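Local structure of putative ferritin-like diiron-carboxylate protein TM1526 (Thermotoga maritima, 1VJX) at residues Glu26-Ser37 with Phe48-Ala59. The protein is of unknown function but belongs to the rubrerythrin branch of the ferritin-like proteins and may act as a diiron-carboxylate oxidoreductase. Residues are numbered along the deposited sequence; the frame is centred on the assembly and turned at random.
Sequences EEEGERFYRELS and FLELADQERIHA
Glu26 and His58 meet near the start of segment 26-37 and the end of segment 48-59, where His58 ND1 donates to Glu26 OE1 at 3.3 Å. The acceptor lies in the imidazole plane, but the N-H comes down from above the carboxylate, and the bond is bent to 139°. Glu26 gets there by folding at chi2 (-74°), which turns its carboxylate over His58 CB. The same OE1 also sits 3.0 Å from Glu55 OE1, the two side chains crossing at about a right angle; this is a close pair of acceptors and not a hydrogen bond. Replacing Glu26 with an alanine would probably leave His58 ND1 without this acceptor and open a gap beside Glu55.

Glu55 itself is a knob among Glu26, Gly29, Glu30 and Tyr33. Next along, Tyr33 fits between Phe48, Leu51, Ala52 and Glu55, with Leu51 CB over one ring face, 4.1 Å from the centroid, and Glu55 CG at the ring edge. Leu36 CD1 lies over a face of the Phe48 ring, offset toward its rim, a CH-pi contact.

Farther out, Gln141 takes His58 NE2, and Glu142 of helix 129-156 brings a third carboxylate close to Glu26 and Glu55. The axes of segments 26-36 and 48-59 run antiparallel at 163° and approach to 7.6 Å; with glutamates gathered between them and a histidine beside them, this is consistent with the diiron-carboxylate site of a ferritin-like four-helix bundle.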
ATOM      1  N   GLU A  26       0.173  -0.504   4.144  1.00 50.13           N
ATOM      2  CA  GLU A  26       1.265  -1.453   3.895  1.00 49.79           C
ATOM      3  C   GLU A  26       1.126  -2.729   4.726  1.00 50.60           C
ATOM      4  O   GLU A  26       1.396  -3.822   4.241  1.00 51.16           O
ATOM      5  CB  GLU A  26       2.621  -0.802   4.146  1.00 49.40           C
ATOM      6  CG  GLU A  26       2.949   0.321   3.173  1.00 47.90           C
ATOM      7  CD  GLU A  26       3.317  -0.130   1.764  1.00 47.17           C
ATOM      8  OE1 GLU A  26       3.431  -1.344   1.528  1.00 44.45           O
ATOM      9  OE2 GLU A  26       3.523   0.758   0.886  1.00 48.10           O
ATOM     10  N   GLU A  27       0.717  -2.584   5.978  1.00 50.82           N
ATOM     11  CA  GLU A  27       0.427  -3.735   6.836  1.00 51.29           C
ATOM     12  C   GLU A  27      -0.750  -4.574   6.308  1.00 51.12           C
ATOM     13  O   GLU A  27      -0.728  -5.795   6.362  1.00 51.51           O
ATOM     14  CB  GLU A  27       0.127  -3.269   8.273  1.00 50.16           C
ATOM     15  CG  GLU A  27       1.326  -2.656   9.000  1.00 51.26           C
ATOM     16  CD  GLU A  27       0.995  -2.055  10.377  1.00 51.73           C
ATOM     17  OE1 GLU A  27      -0.173  -1.730  10.674  1.00 49.05           O
ATOM     18  OE2 GLU A  27       1.923  -1.931  11.204  1.00 53.68           O
ATOM     19  N   GLU A  28      -1.794  -3.912   5.847  1.00 51.01           N
ATOM     20  CA  GLU A  28      -2.974  -4.622   5.376  1.00 50.93           C
ATOM     21  C   GLU A  28      -2.711  -5.259   4.027  1.00 49.91           C
ATOM     22  O   GLU A  28      -3.180  -6.352   3.781  1.00 49.25           O
ATOM     23  CB  GLU A  28      -4.217  -3.705   5.363  1.00 51.61           C
ATOM     24  CG  GLU A  28      -4.745  -3.430   6.775  1.00 53.07           C
ATOM     25  CD  GLU A  28      -5.274  -4.696   7.448  1.00 58.56           C
ATOM     26  OE1 GLU A  28      -6.162  -5.355   6.833  1.00 62.19           O
ATOM     27  OE2 GLU A  28      -4.810  -5.052   8.581  1.00 60.61           O
ATOM     28  N   GLY A  29      -1.924  -4.586   3.207  1.00 49.49           N
ATOM     29  CA  GLY A  29      -1.494  -5.101   1.934  1.00 50.03           C
ATOM     30  C   GLY A  29      -0.676  -6.372   2.042  1.00 50.55           C
ATOM     31  O   GLY A  29      -0.854  -7.314   1.231  1.00 51.06           O
ATOM     32  N   GLU A  30       0.220  -6.402   3.026  1.00 50.15           N
ATOM     33  CA  GLU A  30       1.007  -7.594   3.336  1.00 49.86           C
ATOM     34  C   GLU A  30       0.073  -8.770   3.592  1.00 49.97           C
ATOM     35  O   GLU A  30       0.260  -9.852   3.037  1.00 48.81           O
ATOM     36  CB  GLU A  30       1.939  -7.366   4.552  1.00 49.52           C
ATOM     37  CG  GLU A  30       2.489  -8.661   5.183  1.00 49.84           C
ATOM     38  CD  GLU A  30       3.459  -8.446   6.349  1.00 49.15           C
ATOM     39  OE1 GLU A  30       3.514  -7.337   6.893  1.00 49.52           O
ATOM     40  OE2 GLU A  30       4.179  -9.382   6.733  1.00 47.11           O
ATOM     41  N   ARG A  31      -0.905  -8.542   4.470  1.00 50.32           N
ATOM     42  CA  ARG A  31      -1.862  -9.561   4.861  1.00 50.98           C
ATOM     43  C   ARG A  31      -2.720 -10.063   3.718  1.00 48.79           C
ATOM     44  O   ARG A  31      -2.951 -11.250   3.573  1.00 47.31           O
ATOM     45  CB  ARG A  31      -2.804  -9.008   5.920  1.00 51.00           C
ATOM     46  CG  ARG A  31      -2.438  -9.406   7.294  1.00 54.04           C
ATOM     47  CD  ARG A  31      -3.504  -9.063   8.309  1.00 56.66           C
ATOM     48  NE  ARG A  31      -4.717  -9.850   8.045  1.00 62.41           N
ATOM     49  CZ  ARG A  31      -5.920  -9.363   7.702  1.00 64.21           C
ATOM     50  NH1 ARG A  31      -6.135  -8.046   7.600  1.00 64.40           N
ATOM     51  NH2 ARG A  31      -6.929 -10.215   7.477  1.00 64.40           N
ATOM     52  N   PHE A  32      -3.269  -9.118   2.979  1.00 48.44           N
ATOM     53  CA  PHE A  32      -4.024  -9.392   1.756  1.00 48.11           C
ATOM     54  C   PHE A  32      -3.223 -10.346   0.854  1.00 47.56           C
ATOM     55  O   PHE A  32      -3.664 -11.464   0.590  1.00 46.82           O
ATOM     56  CB  PHE A  32      -4.313  -8.069   1.067  1.00 48.80           C
ATOM     57  CG  PHE A  32      -5.214  -8.161  -0.132  1.00 49.66           C
ATOM     58  CD1 PHE A  32      -6.504  -8.660  -0.022  1.00 50.44           C
ATOM     59  CD2 PHE A  32      -4.790  -7.671  -1.357  1.00 48.78           C
ATOM     60  CE1 PHE A  32      -7.337  -8.710  -1.145  1.00 50.59           C
ATOM     61  CE2 PHE A  32      -5.611  -7.712  -2.466  1.00 50.37           C
ATOM     62  CZ  PHE A  32      -6.883  -8.231  -2.365  1.00 50.20           C
ATOM     63  N   TYR A  33      -2.021  -9.929   0.450  1.00 47.21           N
ATOM     64  CA  TYR A  33      -1.240 -10.686  -0.540  1.00 47.23           C
ATOM     65  C   TYR A  33      -0.824 -12.069  -0.012  1.00 46.49           C
ATOM     66  O   TYR A  33      -0.817 -13.053  -0.771  1.00 46.04           O
ATOM     67  CB  TYR A  33      -0.034  -9.883  -1.057  1.00 47.84           C
ATOM     68  CG  TYR A  33      -0.387  -8.632  -1.853  1.00 48.97           C
ATOM     69  CD1 TYR A  33      -1.296  -8.678  -2.911  1.00 49.31           C
ATOM     70  CD2 TYR A  33       0.232  -7.410  -1.578  1.00 49.58           C
ATOM     71  CE1 TYR A  33      -1.603  -7.542  -3.643  1.00 49.96           C
ATOM     72  CE2 TYR A  33      -0.058  -6.267  -2.301  1.00 48.97           C
ATOM     73  CZ  TYR A  33      -0.980  -6.328  -3.334  1.00 51.03           C
ATOM     74  OH  TYR A  33      -1.271  -5.186  -4.066  1.00 49.37           O
ATOM     75  N   ARG A  34      -0.522 -12.141   1.278  0.50 45.85           N
ATOM     76  CA  ARG A  34      -0.134 -13.395   1.891  0.50 45.62           C
ATOM     77  C   ARG A  34      -1.351 -14.345   1.968  0.50 45.65           C
ATOM     78  O   ARG A  34      -1.239 -15.519   1.628  0.50 44.88           O
ATOM     79  CB  ARG A  34       0.502 -13.154   3.273  0.50 45.64           C
ATOM     80  CG  ARG A  34       1.533 -14.199   3.651  0.50 45.20           C
ATOM     81  CD  ARG A  34       2.154 -14.015   5.021  0.50 44.58           C
ATOM     82  NE  ARG A  34       3.145 -12.935   5.095  0.50 43.39           N
ATOM     83  CZ  ARG A  34       4.381 -13.005   4.621  0.50 41.65           C
ATOM     84  NH1 ARG A  34       4.792 -14.094   3.966  0.50 40.98           N
ATOM     85  NH2 ARG A  34       5.205 -11.972   4.775  0.50 40.19           N
ATOM     86  N   GLU A  35      -2.499 -13.819   2.394  1.00 45.74           N
ATOM     87  CA  GLU A  35      -3.767 -14.561   2.383  1.00 46.22           C
ATOM     88  C   GLU A  35      -4.214 -14.944   0.957  1.00 45.95           C
ATOM     89  O   GLU A  35      -4.722 -16.041   0.750  1.00 45.85           O
ATOM     90  CB  GLU A  35      -4.881 -13.767   3.091  1.00 46.07           C
ATOM     91  CG  GLU A  35      -4.755 -13.750   4.623  1.00 48.85           C
ATOM     92  CD  GLU A  35      -5.697 -12.764   5.343  1.00 48.97           C
ATOM     93  OE1 GLU A  35      -5.662 -11.537   5.066  1.00 56.35           O
ATOM     94  OE2 GLU A  35      -6.466 -13.211   6.213  1.00 54.09           O
ATOM     95  N   LEU A  36      -4.026 -14.055  -0.019  1.00 45.78           N
ATOM     96  CA  LEU A  36      -4.372 -14.377  -1.404  1.00 45.65           C
ATOM     97  C   LEU A  36      -3.566 -15.564  -1.911  1.00 45.84           C
ATOM     98  O   LEU A  36      -4.064 -16.371  -2.727  1.00 45.55           O
ATOM     99  CB  LEU A  36      -4.125 -13.195  -2.346  1.00 45.69           C
ATOM    100  CG  LEU A  36      -5.096 -12.015  -2.408  1.00 45.16           C
ATOM    101  CD1 LEU A  36      -4.619 -11.099  -3.522  1.00 47.05           C
ATOM    102  CD2 LEU A  36      -6.527 -12.446  -2.667  1.00 44.38           C
ATOM    103  N   SER A  37      -2.319 -15.668  -1.440  1.00 45.32           N
ATOM    104  CA  SER A  37      -1.424 -16.727  -1.889  1.00 44.92           C
ATOM    105  C   SER A  37      -1.936 -18.114  -1.496  1.00 45.06           C
ATOM    106  O   SER A  37      -1.468 -19.122  -2.002  1.00 45.42           O
ATOM    107  CB  SER A  37      -0.023 -16.500  -1.336  1.00 44.57           C
ATOM    108  OG  SER A  37       0.066 -16.913   0.010  1.00 44.68           O
ATOM    109  N   PHE A  48       2.434 -13.316  -5.181  1.00 46.78           N
ATOM    110  CA  PHE A  48       1.681 -12.735  -4.094  1.00 47.29           C
ATOM    111  C   PHE A  48       2.520 -12.717  -2.821  1.00 47.30           C
ATOM    112  O   PHE A  48       2.399 -11.819  -2.025  1.00 46.97           O
ATOM    113  CB  PHE A  48       0.380 -13.513  -3.860  1.00 47.47           C
ATOM    114  CG  PHE A  48      -0.680 -13.238  -4.868  1.00 47.98           C
ATOM    115  CD1 PHE A  48      -0.978 -11.943  -5.256  1.00 49.55           C
ATOM    116  CD2 PHE A  48      -1.395 -14.269  -5.431  1.00 49.35           C
ATOM    117  CE1 PHE A  48      -1.963 -11.692  -6.209  1.00 49.68           C
ATOM    118  CE2 PHE A  48      -2.384 -14.013  -6.374  1.00 49.25           C
ATOM    119  CZ  PHE A  48      -2.664 -12.718  -6.752  1.00 47.57           C
ATOM    120  N   LEU A  49       3.362 -13.719  -2.626  1.00 47.98           N
ATOM    121  CA  LEU A  49       4.173 -13.772  -1.414  1.00 48.73           C
ATOM    122  C   LEU A  49       5.298 -12.735  -1.461  1.00 49.24           C
ATOM    123  O   LEU A  49       5.639 -12.150  -0.432  1.00 49.51           O
ATOM    124  CB  LEU A  49       4.732 -15.176  -1.167  1.00 48.16           C
ATOM    125  CG  LEU A  49       3.714 -16.191  -0.662  1.00 48.93           C
ATOM    126  CD1 LEU A  49       4.265 -17.635  -0.768  1.00 49.32           C
ATOM    127  CD2 LEU A  49       3.267 -15.892   0.780  1.00 48.46           C
ATOM    128  N   GLU A  50       5.875 -12.532  -2.645  1.00 49.36           N
ATOM    129  CA  GLU A  50       6.883 -11.495  -2.830  1.00 49.89           C
ATOM    130  C   GLU A  50       6.268 -10.148  -2.520  1.00 49.24           C
ATOM    131  O   GLU A  50       6.836  -9.372  -1.764  1.00 49.51           O
ATOM    132  CB  GLU A  50       7.460 -11.505  -4.248  1.00 48.98           C
ATOM    133  CG  GLU A  50       8.709 -12.368  -4.354  1.00 50.91           C
ATOM    134  CD  GLU A  50       8.934 -12.948  -5.760  1.00 51.99           C
ATOM    135  OE1 GLU A  50       8.483 -12.298  -6.750  1.00 54.83           O
ATOM    136  OE2 GLU A  50       9.566 -14.046  -5.870  1.00 52.58           O
ATOM    137  N   LEU A  51       5.100  -9.895  -3.109  1.00 49.39           N
ATOM    138  CA  LEU A  51       4.368  -8.655  -2.901  1.00 49.14           C
ATOM    139  C   LEU A  51       4.132  -8.429  -1.417  1.00 48.99           C
ATOM    140  O   LEU A  51       4.320  -7.328  -0.942  1.00 49.30           O
ATOM    141  CB  LEU A  51       3.051  -8.645  -3.703  1.00 49.30           C
ATOM    142  CG  LEU A  51       3.174  -8.630  -5.236  1.00 49.16           C
ATOM    143  CD1 LEU A  51       1.823  -8.554  -5.927  1.00 47.81           C
ATOM    144  CD2 LEU A  51       3.997  -7.468  -5.680  1.00 51.89           C
ATOM    145  N   ALA A  52       3.778  -9.492  -0.691  1.00 49.17           N
ATOM    146  CA  ALA A  52       3.572  -9.445   0.768  1.00 48.97           C
ATOM    147  C   ALA A  52       4.842  -9.070   1.545  1.00 49.25           C
ATOM    148  O   ALA A  52       4.777  -8.235   2.426  1.00 49.09           O
ATOM    149  CB  ALA A  52       3.009 -10.767   1.277  1.00 48.55           C
ATOM    150  N   ASP A  53       5.982  -9.673   1.211  1.00 49.72           N
ATOM    151  CA  ASP A  53       7.253  -9.353   1.852  1.00 50.30           C
ATOM    152  C   ASP A  53       7.652  -7.923   1.546  1.00 50.54           C
ATOM    153  O   ASP A  53       8.154  -7.228   2.402  1.00 49.77           O
ATOM    154  CB  ASP A  53       8.358 -10.292   1.366  1.00 51.29           C
ATOM    155  CG  ASP A  53       9.490 -10.484   2.404  1.00 54.10           C
ATOM    156  OD1 ASP A  53       9.225 -11.026   3.523  1.00 56.60           O
ATOM    157  OD2 ASP A  53      10.678 -10.138   2.181  1.00 57.57           O
ATOM    158  N   GLN A  54       7.430  -7.482   0.309  1.00 50.58           N
ATOM    159  CA  GLN A  54       7.739  -6.095  -0.072  1.00 50.57           C
ATOM    160  C   GLN A  54       6.929  -5.092   0.722  1.00 49.76           C
ATOM    161  O   GLN A  54       7.474  -4.093   1.213  1.00 49.26           O
ATOM    162  CB  GLN A  54       7.516  -5.896  -1.588  1.00 50.65           C
ATOM    163  CG  GLN A  54       8.595  -6.608  -2.394  1.00 52.11           C
ATOM    164  CD  GLN A  54       8.272  -6.787  -3.855  1.00 52.52           C
ATOM    165  OE1 GLN A  54       7.491  -6.027  -4.435  1.00 57.47           O
ATOM    166  NE2 GLN A  54       8.886  -7.781  -4.465  1.00 54.29           N
ATOM    167  N   GLU A  55       5.624  -5.354   0.828  1.00 49.27           N
ATOM    168  CA  GLU A  55       4.722  -4.517   1.634  1.00 48.88           C
ATOM    169  C   GLU A  55       5.148  -4.465   3.098  1.00 48.46           C
ATOM    170  O   GLU A  55       5.078  -3.406   3.729  1.00 48.79           O
ATOM    171  CB  GLU A  55       3.294  -5.034   1.587  1.00 48.73           C
ATOM    172  CG  GLU A  55       2.624  -5.000   0.240  1.00 47.87           C
ATOM    173  CD  GLU A  55       2.341  -3.600  -0.267  1.00 46.80           C
ATOM    174  OE1 GLU A  55       3.231  -3.026  -0.918  1.00 45.20           O
ATOM    175  OE2 GLU A  55       1.216  -3.097  -0.038  1.00 49.34           O
ATOM    176  N   ARG A  56       5.544  -5.617   3.628  1.00 48.13           N
ATOM    177  CA  ARG A  56       6.146  -5.731   4.965  1.00 47.88           C
ATOM    178  C   ARG A  56       7.261  -4.699   5.177  1.00 47.95           C
ATOM    179  O   ARG A  56       7.162  -3.808   6.054  1.00 48.53           O
ATOM    180  CB  ARG A  56       6.699  -7.137   5.165  1.00 47.16           C
ATOM    181  CG  ARG A  56       7.193  -7.439   6.589  1.00 48.41           C
ATOM    182  CD  ARG A  56       7.908  -8.798   6.721  1.00 48.78           C
ATOM    183  NE  ARG A  56       8.983  -8.928   5.735  1.00 49.37           N
ATOM    184  CZ  ARG A  56      10.220  -8.445   5.882  1.00 50.65           C
ATOM    185  NH1 ARG A  56      10.585  -7.807   6.991  1.00 51.82           N
ATOM    186  NH2 ARG A  56      11.116  -8.613   4.917  1.00 51.25           N
ATOM    187  N   ILE A  57       8.300  -4.792   4.346  1.00 47.69           N
ATOM    188  CA  ILE A  57       9.462  -3.900   4.423  1.00 47.52           C
ATOM    189  C   ILE A  57       9.078  -2.428   4.385  1.00 47.56           C
ATOM    190  O   ILE A  57       9.632  -1.620   5.124  1.00 47.65           O
ATOM    191  CB  ILE A  57      10.466  -4.250   3.299  1.00 47.78           C
ATOM    192  CG1 ILE A  57      11.207  -5.533   3.657  1.00 46.73           C
ATOM    193  CG2 ILE A  57      11.482  -3.109   3.051  1.00 47.91           C
ATOM    194  CD1 ILE A  57      11.922  -6.149   2.456  1.00 47.54           C
ATOM    195  N   HIS A  58       8.116  -2.099   3.530  1.00 48.35           N
ATOM    196  CA  HIS A  58       7.569  -0.755   3.411  1.00 48.41           C
ATOM    197  C   HIS A  58       6.962  -0.261   4.694  1.00 48.78           C
ATOM    198  O   HIS A  58       7.200   0.889   5.057  1.00 49.07           O
ATOM    199  CB  HIS A  58       6.496  -0.706   2.334  1.00 48.25           C
ATOM    200  CG  HIS A  58       7.040  -0.834   0.949  1.00 48.64           C
ATOM    201  ND1 HIS A  58       6.256  -1.165  -0.131  1.00 48.66           N
ATOM    202  CD2 HIS A  58       8.297  -0.669   0.476  1.00 47.41           C
ATOM    203  CE1 HIS A  58       7.012  -1.202  -1.210  1.00 49.97           C
ATOM    204  NE2 HIS A  58       8.254  -0.912  -0.863  1.00 47.38           N
ATOM    205  N   ALA A  59       6.175  -1.118   5.354  1.00 48.69           N
ATOM    206  CA  ALA A  59       5.543  -0.795   6.636  1.00 48.92           C
ATOM    207  C   ALA A  59       6.589  -0.495   7.708  1.00 48.92           C
ATOM    208  O   ALA A  59       6.434   0.430   8.472  1.00 47.98           O
ATOM    209  CB  ALA A  59       4.655  -1.963   7.101  1.00 48.90           C
TER